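Local structure of D-alanine--D-alanine ligase (3TQT) at residues G169-L174 and T203-A208. The protein joins two D-alanine molecules into D-alanyl-D-alanine at the expense of ATP, a step in building the peptidoglycan of the bacterial cell wall. Numbering follows the deposited sequence.
Sequences GVYQRL and TEFTKA
The backbones of 169-174 and 203-208 come nearest at Tyr171 and Phe205, whose CA atoms are 6.8 Å apart. Helix 170-177, with Gly169 as its N-cap residue, and helix 202-212 both pack on the small antiparallel sheet of four strands (159-161, 219-223, 183-187 and 196-199), part of the ATP-grasp fold. The CB of Phe205 already points toward residues 169-174, and CG, anti to the backbone N (chi1 172°), carries the ring on against the first turn of the other helix. Tyr171 lays its CB over one face of that ring, a CH-pi contact 4.0 Å from CB to the centroid of the Phe205 ring. The two aromatic side chains run past each other in opposite directions, with their planes inclined at 37° and the centroids 5.5 Å apart. At the far end of the phenylalanine, Val170 CG1 lies 3.8 Å from CZ of Phe205. On the sheet side, Leu183 touches Tyr171, while Leu161, Val185 and Val221 meet Phe205, so this buried apolar cluster joins both helices to the sheet. Tyr171 OH makes a weak hydrogen bond to the carbonyl oxygen of Lys200, just ahead of helix 202-212. Between the two segments, Tyr171 CD1 and Phe205 CB approach closest, at 3.5 Å.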
loop_
_atom_site.group_PDB
_atom_site.type_symbol
_atom_site.label_atom_id
_atom_site.label_comp_id
_atom_site.label_asym_id
_atom_site.label_seq_id
_atom_site.Cartn_x
_atom_site.Cartn_y
_atom_site.Cartn_z
ATOM N N GLY A 169 -6.028 17.386 -27.211
ATOM C CA GLY A 169 -6.905 18.305 -26.515
ATOM C C GLY A 169 -6.512 18.518 -25.067
ATOM O O GLY A 169 -6.913 19.504 -24.446
ATOM N N VAL A 170 -5.726 17.599 -24.518
ATOM C CA VAL A 170 -5.338 17.715 -23.112
ATOM C C VAL A 170 -4.443 18.918 -22.871
ATOM O O VAL A 170 -4.700 19.709 -21.968
ATOM C CB VAL A 170 -4.655 16.446 -22.583
ATOM C CG1 VAL A 170 -4.219 16.646 -21.120
ATOM C CG2 VAL A 170 -5.612 15.272 -22.689
ATOM N N TYR A 171 -3.393 19.042 -23.673
ATOM C CA TYR A 171 -2.474 20.164 -23.558
ATOM C C TYR A 171 -3.237 21.474 -23.512
ATOM O O TYR A 171 -3.042 22.282 -22.601
ATOM C CB TYR A 171 -1.496 20.180 -24.727
ATOM C CG TYR A 171 -0.462 21.272 -24.646
ATOM C CD1 TYR A 171 0.504 21.259 -23.650
ATOM C CD2 TYR A 171 -0.436 22.315 -25.580
ATOM C CE1 TYR A 171 1.463 22.255 -23.573
ATOM C CE2 TYR A 171 0.516 23.317 -25.509
ATOM C CZ TYR A 171 1.465 23.275 -24.500
ATOM O OH TYR A 171 2.422 24.253 -24.403
ATOM N N GLN A 172 -4.117 21.674 -24.494
ATOM C CA GLN A 172 -4.852 22.924 -24.615
ATOM C C GLN A 172 -5.754 23.169 -23.423
ATOM O O GLN A 172 -5.867 24.295 -22.943
ATOM C CB GLN A 172 -5.694 22.950 -25.900
ATOM C CG GLN A 172 -6.238 24.338 -26.193
ATOM C CD GLN A 172 -5.122 25.356 -26.247
ATOM O OE1 GLN A 172 -4.237 25.259 -27.087
ATOM N NE2 GLN A 172 -5.127 26.307 -25.316
ATOM N N ARG A 173 -6.403 22.110 -22.952
ATOM C CA ARG A 173 -7.306 22.224 -21.820
ATOM C C ARG A 173 -6.535 22.575 -20.562
ATOM O O ARG A 173 -7.021 23.314 -19.717
ATOM C CB ARG A 173 -8.098 20.936 -21.609
ATOM C CG ARG A 173 -8.807 20.888 -20.264
ATOM C CD ARG A 173 -9.840 19.768 -20.197
ATOM N NE ARG A 173 -9.275 18.462 -20.528
ATOM C CZ ARG A 173 -9.271 17.941 -21.751
ATOM N NH1 ARG A 173 -9.801 18.616 -22.763
ATOM N NH2 ARG A 173 -8.735 16.748 -21.963
ATOM N N LEU A 174 -5.322 22.053 -20.448
ATOM C CA LEU A 174 -4.501 22.350 -19.281
ATOM C C LEU A 174 -3.948 23.763 -19.354
ATOM O O LEU A 174 -3.913 24.471 -18.346
ATOM C CB LEU A 174 -3.389 21.310 -19.125
ATOM C CG LEU A 174 -3.940 19.909 -18.814
ATOM C CD1 LEU A 174 -2.825 18.929 -18.575
ATOM C CD2 LEU A 174 -4.860 19.953 -17.604
ATOM N N THR A 203 3.602 19.812 -29.184
ATOM C CA THR A 203 4.464 18.744 -29.671
ATOM C C THR A 203 5.343 18.194 -28.559
ATOM O O THR A 203 5.474 16.985 -28.408
ATOM C CB THR A 203 5.347 19.228 -30.843
ATOM O OG1 THR A 203 4.510 19.567 -31.956
ATOM C CG2 THR A 203 6.335 18.142 -31.263
ATOM N N GLU A 204 5.948 19.081 -27.780
ATOM C CA GLU A 204 6.763 18.643 -26.655
ATOM C C GLU A 204 5.904 17.860 -25.690
ATOM O O GLU A 204 6.344 16.849 -25.129
ATOM C CB GLU A 204 7.422 19.829 -25.948
ATOM C CG GLU A 204 8.629 20.370 -26.706
ATOM C CD GLU A 204 9.220 21.622 -26.078
ATOM O OE1 GLU A 204 9.071 21.822 -24.853
ATOM O OE2 GLU A 204 9.837 22.409 -26.819
ATOM N N PHE A 205 4.668 18.324 -25.511
ATOM C CA PHE A 205 3.754 17.688 -24.570
ATOM C C PHE A 205 3.546 16.232 -24.946
ATOM O O PHE A 205 3.768 15.328 -24.132
ATOM C CB PHE A 205 2.408 18.413 -24.538
ATOM C CG PHE A 205 1.359 17.698 -23.737
ATOM C CD1 PHE A 205 1.409 17.688 -22.351
ATOM C CD2 PHE A 205 0.320 17.039 -24.368
ATOM C CE1 PHE A 205 0.445 17.033 -21.621
ATOM C CE2 PHE A 205 -0.648 16.379 -23.643
ATOM C CZ PHE A 205 -0.583 16.381 -22.264
ATOM N N THR A 206 3.135 15.995 -26.187
ATOM C CA THR A 206 2.792 14.634 -26.582
ATOM C C THR A 206 4.048 13.769 -26.643
ATOM O O THR A 206 4.005 12.586 -26.318
ATOM C CB THR A 206 2.010 14.571 -27.919
ATOM O OG1 THR A 206 2.918 14.721 -29.010
ATOM C CG2 THR A 206 0.941 15.658 -27.977
ATOM N N LYS A 207 5.173 14.350 -27.055
ATOM C CA LYS A 207 6.416 13.590 -27.018
ATOM C C LYS A 207 6.788 13.191 -25.585
ATOM O O LYS A 207 7.263 12.085 -25.347
ATOM C CB LYS A 207 7.558 14.354 -27.672
ATOM C CG LYS A 207 7.549 14.289 -29.188
ATOM C CD LYS A 207 8.736 15.029 -29.776
ATOM C CE LYS A 207 8.760 14.903 -31.294
ATOM N NZ LYS A 207 7.464 15.319 -31.900
ATOM N N ALA A 208 6.580 14.099 -24.636
ATOM C CA ALA A 208 6.896 13.821 -23.238
ATOM C C ALA A 208 5.954 12.766 -22.672
ATOM O O ALA A 208 6.363 11.909 -21.898
ATOM C CB ALA A 208 6.808 15.084 -22.419
#